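Local coordinates for YjeF-related protein (Enterococcus faecalis, PDB 2R3B) that probably repairs hydrated NAD(P)H by dehydrating the S-form of NAD(P)HX, spending ADP, which is converted to AMP, at residues Gln128-Leu131 / Lys132-Ala136; Leu144-Gly148 / Ser149-Leu153; Ile115-Gly118 / Pro119-Leu123. All coordinates share one frame; numbering follows the deposited sequence. Where two conformers were deposited one is given.

Interaction 1 (Gln128-Leu131 / Lys132-Ala136); sequences QQIL and KMVLA
Leu131 and Leu135 meet one turn apart on helix 125-137, and their isobutyl groups form the tightly packed side of this local contact. Leu131 has its CG anti to the backbone N (chi1 178°), whereas Leu135 takes the rotamer that places CG beside its own N. The two chains therefore lean across each other, with Leu131 CG 3.8 Å from Leu135 CD1. Leu135 CG also rests 3.3 Å from Leu131 O, the carbonyl that accepts the amide of Leu135 itself. Phe159 touches both leucines and Lys132, and Leu131 additionally reaches Leu153 of helix 149-156. Ile130 and Val134 make a thinner contact, their CG2 methyls 4.3 Å apart; Val134 faces Ile115 and Ile117 of strand 114-117, so this flank too is buried against the fold.

Packing is looser at Gln129 and at the end of Lys132. Met133, a selenomethionine, sets its CG 3.3 Å from Gln129 O and is itself partly covered by Thr102, Leu105 and Thr106 of helix 102-111, while Gln129 stays exposed. Lys132 is nearly extended beyond CG and runs back past the preceding turn: its CG lies 3.4 Å from Gln128 O, while the ammonium group moves off toward the exposed side. Gln128, though exposed, lies along Leu153, and its NE2 hydrogen-bonds Leu123 O.

Beneath these side chains run four i to i+4 backbone bonds, from Lys132 N to Gln128 O through Leu135 N to Leu131 O, the last at 2.9 Å with an N-H...O angle of 169°. The carbonyls of Gln128 to Leu131 are each taken by an amide one turn on, so Ile130, Leu131, Val134 and Leu135 can form an aliphatic inner side without leaving those groups unpaired, with Gln129 and Lys132 exposed.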
loop_
_atom_site.group_PDB
_atom_site.type_symbol
_atom_site.label_atom_id
_atom_site.label_comp_id
_atom_site.label_asym_id
_atom_site.label_seq_id
_atom_site.Cartn_x
_atom_site.Cartn_y
_atom_site.Cartn_z
ATOM N N GLN B 128 0.374 22.256 -21.162
ATOM C CA GLN B 128 0.918 23.467 -21.755
ATOM C C GLN B 128 0.710 24.673 -20.900
ATOM O O GLN B 128 1.621 25.445 -20.726
ATOM C CB GLN B 128 0.312 23.725 -23.137
ATOM C CG GLN B 128 0.697 22.713 -24.151
ATOM C CD GLN B 128 -0.210 22.764 -25.360
ATOM O OE1 GLN B 128 -0.544 23.851 -25.837
ATOM N NE2 GLN B 128 -0.609 21.609 -25.863
ATOM N N GLN B 129 -0.493 24.844 -20.354
ATOM C CA GLN B 129 -0.766 25.982 -19.502
ATOM C C GLN B 129 0.062 25.986 -18.244
ATOM O O GLN B 129 0.620 27.009 -17.878
ATOM C CB GLN B 129 -2.252 26.019 -19.093
ATOM C CG GLN B 129 -2.580 27.165 -18.151
ATOM C CD GLN B 129 -4.091 27.405 -18.017
ATOM O OE1 GLN B 129 -4.860 26.461 -17.901
ATOM N NE2 GLN B 129 -4.504 28.664 -18.043
ATOM N N ILE B 130 0.118 24.846 -17.554
ATOM C CA ILE B 130 0.910 24.748 -16.323
ATOM C C ILE B 130 2.396 25.052 -16.586
ATOM O O ILE B 130 3.038 25.800 -15.828
ATOM C CB ILE B 130 0.781 23.354 -15.658
ATOM C CG1 ILE B 130 -0.676 23.022 -15.290
ATOM C CG2 ILE B 130 1.602 23.324 -14.345
ATOM C CD1 ILE B 130 -1.182 23.758 -14.035
ATOM N N LEU B 131 2.945 24.497 -17.658
ATOM C CA LEU B 131 4.348 24.814 -18.022
ATOM C C LEU B 131 4.550 26.322 -18.237
ATOM O O LEU B 131 5.485 26.908 -17.716
ATOM C CB LEU B 131 4.778 24.056 -19.285
ATOM C CG LEU B 131 6.200 24.333 -19.785
ATOM C CD1 LEU B 131 7.213 23.963 -18.727
ATOM C CD2 LEU B 131 6.478 23.575 -21.076
ATOM N N LYS B 132 3.669 26.955 -19.001
ATOM C CA LYS B 132 3.799 28.407 -19.190
ATOM C C LYS B 132 3.732 29.168 -17.870
ATOM O O LYS B 132 4.486 30.102 -17.684
ATOM C CB LYS B 132 2.684 28.952 -20.057
ATOM C CG LYS B 132 2.708 28.531 -21.480
ATOM C CD LYS B 132 1.604 29.288 -22.207
ATOM C CE LYS B 132 1.060 28.582 -23.390
ATOM N NZ LYS B 132 -0.128 29.394 -23.838
HETATM N N MSE B 133 2.792 28.796 -16.986
HETATM C CA MSE B 133 2.665 29.477 -15.696
HETATM C C MSE B 133 3.958 29.337 -14.930
HETATM O O MSE B 133 4.463 30.300 -14.383
HETATM C CB MSE B 133 1.473 28.936 -14.884
HETATM C CG MSE B 133 0.126 29.283 -15.484
HETATM SE SE MSE B 133 -1.355 28.477 -14.512
HETATM C CE MSE B 133 -0.969 29.136 -12.872
ATOM N N VAL B 134 4.521 28.131 -14.920
ATOM C CA VAL B 134 5.748 27.893 -14.173
ATOM C C VAL B 134 6.934 28.623 -14.740
ATOM O O VAL B 134 7.740 29.195 -14.012
ATOM C CB VAL B 134 6.067 26.372 -14.100
ATOM C CG1 VAL B 134 7.520 26.122 -13.654
ATOM C CG2 VAL B 134 5.062 25.693 -13.190
ATOM N N LEU B 135 7.067 28.603 -16.056
ATOM C CA LEU B 135 8.148 29.329 -16.687
ATOM C C LEU B 135 7.995 30.829 -16.412
ATOM O O LEU B 135 8.984 31.493 -16.178
ATOM C CB LEU B 135 8.169 29.088 -18.189
ATOM C CG LEU B 135 8.580 27.672 -18.610
ATOM C CD1 LEU B 135 8.364 27.499 -20.116
ATOM C CD2 LEU B 135 10.004 27.410 -18.240
ATOM N N ALA B 136 6.766 31.342 -16.454
ATOM C CA ALA B 136 6.526 32.782 -16.221
ATOM C C ALA B 136 6.873 33.157 -14.785
ATOM O O ALA B 136 7.443 34.221 -14.523
ATOM C CB ALA B 136 5.074 33.122 -16.495
#

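Interaction 2 (Leu144-Gly148 / Ser149-Leu153); sequences LIIDG and SAITL
Ile151 lays its longer branch against the backbone carbonyl of Ile146, at the end of the strand that leads into its helix. Its CB stands 3.3 Å from Gly148 O. With CG1 beside the backbone N (chi1 -58°), the chain turns toward the strand, and CG1 settles 3.4 Å from Ile146 O. The tip, CD1, meets both Ile146 O, at 3.6 Å, and Gly148 N, at 3.7 Å. Ile146 answers with its CG2 branch, which touches the first turn of the helix 3.8 Å from Ala150 CB.

The backbone bonds here are short-span and bent. Ala150 N reaches Asp147 O at 3.0 Å, and Ile151 N reaches Gly148 O at 2.9 Å. Gly148 occupies the N-cap position with a positive phi of 60°, a conformation that favours glycine. Asp147 leaves the backbone away from the helix, and its OD1 hydrogen-bonds Thr170 OG1; Ser149 OG hydrogen-bonds Gly122 O, of a predicted NAD(P)HX-binding residue.

Strand 144-147 and helix 149-153 run at 90° to each other, an abrupt strand-to-helix junction within the beta-alpha-beta unit completed by strand 167-170 in this ribokinase-like fold.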
loop_
_atom_site.group_PDB
_atom_site.type_symbol
_atom_site.label_atom_id
_atom_site.label_comp_id
_atom_site.label_asym_id
_atom_site.label_seq_id
_atom_site.Cartn_x
_atom_site.Cartn_y
_atom_site.Cartn_z
ATOM N N LEU B 144 15.138 24.871 -11.496
ATOM C CA LEU B 144 14.012 24.431 -12.290
ATOM C C LEU B 144 14.482 23.268 -13.155
ATOM O O LEU B 144 15.309 23.472 -14.053
ATOM C CB LEU B 144 13.496 25.568 -13.181
ATOM C CG LEU B 144 12.412 25.239 -14.207
ATOM C CD1 LEU B 144 11.191 24.603 -13.529
ATOM C CD2 LEU B 144 11.972 26.471 -15.003
ATOM N N ILE B 145 13.948 22.071 -12.914
ATOM C CA ILE B 145 14.302 20.869 -13.679
ATOM C C ILE B 145 13.165 20.589 -14.645
ATOM O O ILE B 145 12.014 20.469 -14.237
ATOM C CB ILE B 145 14.514 19.669 -12.769
ATOM C CG1 ILE B 145 15.513 20.015 -11.662
ATOM C CG2 ILE B 145 14.933 18.426 -13.610
ATOM C CD1 ILE B 145 15.342 19.123 -10.431
ATOM N N ILE B 146 13.481 20.541 -15.932
ATOM C CA ILE B 146 12.492 20.347 -17.002
ATOM C C ILE B 146 12.785 18.980 -17.596
ATOM O O ILE B 146 13.849 18.754 -18.151
ATOM C CB ILE B 146 12.613 21.443 -18.063
ATOM C CG1 ILE B 146 12.402 22.819 -17.408
ATOM C CG2 ILE B 146 11.598 21.230 -19.227
ATOM C CD1 ILE B 146 12.577 24.018 -18.371
ATOM N N ASP B 147 11.812 18.087 -17.480
ATOM C CA ASP B 147 11.982 16.662 -17.715
ATOM C C ASP B 147 10.888 16.176 -18.656
ATOM O O ASP B 147 9.813 16.763 -18.738
ATOM C CB ASP B 147 11.878 15.951 -16.361
ATOM C CG ASP B 147 12.025 14.449 -16.456
ATOM O OD1 ASP B 147 13.065 13.979 -16.976
ATOM O OD2 ASP B 147 11.094 13.728 -16.004
ATOM N N GLY B 148 11.155 15.104 -19.387
ATOM C CA GLY B 148 10.093 14.372 -20.101
ATOM C C GLY B 148 9.339 15.212 -21.110
ATOM O O GLY B 148 9.925 16.024 -21.822
ATOM N N SER B 149 8.018 15.111 -21.066
ATOM C CA SER B 149 7.172 15.879 -21.965
ATOM C C SER B 149 7.247 17.386 -21.786
ATOM O O SER B 149 6.880 18.120 -22.710
ATOM C CB SER B 149 5.704 15.402 -21.837
ATOM O OG SER B 149 5.117 15.821 -20.615
ATOM N N ALA B 150 7.751 17.876 -20.647
ATOM C CA ALA B 150 7.924 19.296 -20.442
ATOM C C ALA B 150 9.063 19.800 -21.368
ATOM O O ALA B 150 9.040 20.938 -21.820
ATOM C CB ALA B 150 8.196 19.631 -18.963
ATOM N N ILE B 151 10.019 18.936 -21.688
ATOM C CA ILE B 151 11.086 19.311 -22.636
ATOM C C ILE B 151 10.479 19.462 -24.044
ATOM O O ILE B 151 10.740 20.444 -24.753
ATOM C CB ILE B 151 12.216 18.269 -22.687
ATOM C CG1 ILE B 151 12.838 18.073 -21.301
ATOM C CG2 ILE B 151 13.340 18.721 -23.686
ATOM C CD1 ILE B 151 13.840 16.945 -21.215
ATOM N N THR B 152 9.666 18.496 -24.430
ATOM C CA THR B 152 8.969 18.539 -25.708
ATOM C C THR B 152 8.092 19.772 -25.829
ATOM O O THR B 152 8.123 20.462 -26.856
ATOM C CB THR B 152 8.142 17.289 -25.913
ATOM O OG1 THR B 152 9.005 16.153 -25.915
ATOM C CG2 THR B 152 7.368 17.324 -27.248
ATOM N N LEU B 153 7.295 20.067 -24.804
ATOM C CA LEU B 153 6.465 21.288 -24.817
ATOM C C LEU B 153 7.306 22.558 -24.844
ATOM O O LEU B 153 6.937 23.565 -25.485
ATOM C CB LEU B 153 5.552 21.320 -23.592
ATOM C CG LEU B 153 4.447 20.258 -23.551
ATOM C CD1 LEU B 153 3.616 20.395 -22.266
ATOM C CD2 LEU B 153 3.551 20.266 -24.804
#

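Interaction 3 (Ile115-Gly118 / Pro119-Leu123); sequences ILIG and PGLGL
A type II beta turn, Gly118 to Leu121, carries the chain off the end of strand 114-117 and into the glycine-rich loop before helix 125-137. Its closing bond runs from Leu121 N to Gly118 O at 3.0 Å, with a fairly straight N-H...O angle of 158°; the amide approaches from one face of the carbonyl. Leu121 CB sits 3.4 Å from the same Gly118 O, so the oxygen accepts the amide and has CB packed against it.

Side chains from the two faces of the strand pack on the turn. Leu116 sends CD2 to the ring of Pro119, 3.9 Å from CG, and its CG comes 4.0 Å from Pro119 CD, so the leucine lies across the CG-CD edge of the pyrrolidine. Ala59, Ile60 and Ser63 of helix 57-70 also pack on this proline. Ile117 faces the other way: with its CG1 anti to the backbone N (chi1 -173°), that branch extends until it lies 4.1 Å from Leu121 CD2. Leu131 and Val134 of helix 125-137 back the same isoleucine.

Glycines make the path possible. Gly118 has a phi of 141°, where a CB would jam against the preceding carbonyl, and Gly120 occupies the third position of the turn with the positive phi that type II turns favour there. Gly122, again with positive phi, is a predicted NAD(P)HX-binding residue.

Aliphatic contacts thus hold Pro119 and Leu121 against the strand while a single backbone bond closes the bend. Gly120, about 4 Å from Ala59, another predicted binding residue, and Gly122 leave the loop without side chains at these positions, consistent with a close approach to the predicted substrate site.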
loop_
_atom_site.group_PDB
_atom_site.type_symbol
_atom_site.label_atom_id
_atom_site.label_comp_id
_atom_site.label_asym_id
_atom_site.label_seq_id
_atom_site.Cartn_x
_atom_site.Cartn_y
_atom_site.Cartn_z
ATOM N N ILE B 115 11.981 23.290 -8.286
ATOM C CA ILE B 115 10.813 22.894 -9.034
ATOM C C ILE B 115 11.224 21.843 -10.061
ATOM O O ILE B 115 12.121 22.091 -10.869
ATOM C CB ILE B 115 10.255 24.098 -9.823
ATOM C CG1 ILE B 115 9.928 25.264 -8.866
ATOM C CG2 ILE B 115 9.067 23.687 -10.712
ATOM C CD1 ILE B 115 9.812 26.570 -9.624
ATOM N N LEU B 116 10.534 20.700 -10.051
ATOM C CA LEU B 116 10.634 19.694 -11.091
ATOM C C LEU B 116 9.317 19.687 -11.832
ATOM O O LEU B 116 8.231 19.547 -11.216
ATOM C CB LEU B 116 10.888 18.304 -10.489
ATOM C CG LEU B 116 10.698 17.110 -11.426
ATOM C CD1 LEU B 116 11.746 17.151 -12.575
ATOM C CD2 LEU B 116 10.763 15.779 -10.690
ATOM N N ILE B 117 9.392 19.864 -13.145
ATOM C CA ILE B 117 8.218 19.769 -13.987
ATOM C C ILE B 117 8.429 18.762 -15.117
ATOM O O ILE B 117 9.457 18.786 -15.821
ATOM C CB ILE B 117 7.776 21.157 -14.534
ATOM C CG1 ILE B 117 6.424 21.027 -15.291
ATOM C CG2 ILE B 117 8.906 21.803 -15.369
ATOM C CD1 ILE B 117 5.676 22.364 -15.447
ATOM N N GLY B 118 7.483 17.831 -15.247
ATOM C CA GLY B 118 7.449 16.976 -16.428
ATOM C C GLY B 118 7.103 15.505 -16.320
ATOM O O GLY B 118 6.541 14.963 -17.280
ATOM N N PRO B 119 7.464 14.824 -15.203
ATOM C CA PRO B 119 7.112 13.391 -15.108
ATOM C C PRO B 119 5.615 13.113 -15.268
ATOM O O PRO B 119 4.815 13.622 -14.518
ATOM C CB PRO B 119 7.585 12.995 -13.701
ATOM C CG PRO B 119 8.638 13.975 -13.360
ATOM C CD PRO B 119 8.215 15.270 -14.007
ATOM N N GLY B 120 5.252 12.339 -16.279
ATOM C CA GLY B 120 3.859 12.034 -16.560
ATOM C C GLY B 120 2.998 13.247 -16.904
ATOM O O GLY B 120 1.767 13.191 -16.806
ATOM N N LEU B 121 3.610 14.365 -17.288
ATOM C CA LEU B 121 2.803 15.580 -17.468
ATOM C C LEU B 121 1.929 15.502 -18.706
ATOM O O LEU B 121 0.851 16.128 -18.772
ATOM C CB LEU B 121 3.708 16.813 -17.546
ATOM C CG LEU B 121 3.045 18.172 -17.709
ATOM C CD1 LEU B 121 2.281 18.648 -16.477
ATOM C CD2 LEU B 121 4.151 19.156 -18.135
ATOM N N GLY B 122 2.379 14.767 -19.705
ATOM C CA GLY B 122 1.621 14.705 -20.958
ATOM C C GLY B 122 1.807 15.963 -21.794
ATOM O O GLY B 122 2.704 16.770 -21.541
ATOM N N LEU B 123 0.932 16.132 -22.787
ATOM C CA LEU B 123 1.152 17.127 -23.839
ATOM C C LEU B 123 -0.080 17.984 -24.087
ATOM O O LEU B 123 -0.063 18.832 -24.975
ATOM C CB LEU B 123 1.533 16.409 -25.131
ATOM C CG LEU B 123 2.859 15.644 -25.117
ATOM C CD1 LEU B 123 2.934 14.685 -26.297
ATOM C CD2 LEU B 123 4.106 16.569 -25.075
#

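In the fold
In chain order interaction 3 comes first, then interaction 1, then interaction 2: two adjacent parallel strands, 114-117 and 143-147, and the helices that follow each. The strands pair directly, Ile145 N lying 2.7 Å from Ile115 O, and the centres of interactions 2 and 3 are about 6 Å apart. Beyond the strand ends, Ser149 OG to Gly122 O, 2.8 Å, joins the start of helix 149-156 to Gly122, predicted to bind NAD(P)HX. Interaction 1 lies farther out, about 11 Å from either centre, yet Leu131 CD2 packs 3.5 Å from Leu153 CB, and Gln128 NE2 reaches Leu123 O at 3.0 Å. Asp147 and Pro119 both approach Asp235, another predicted substrate-binding residue.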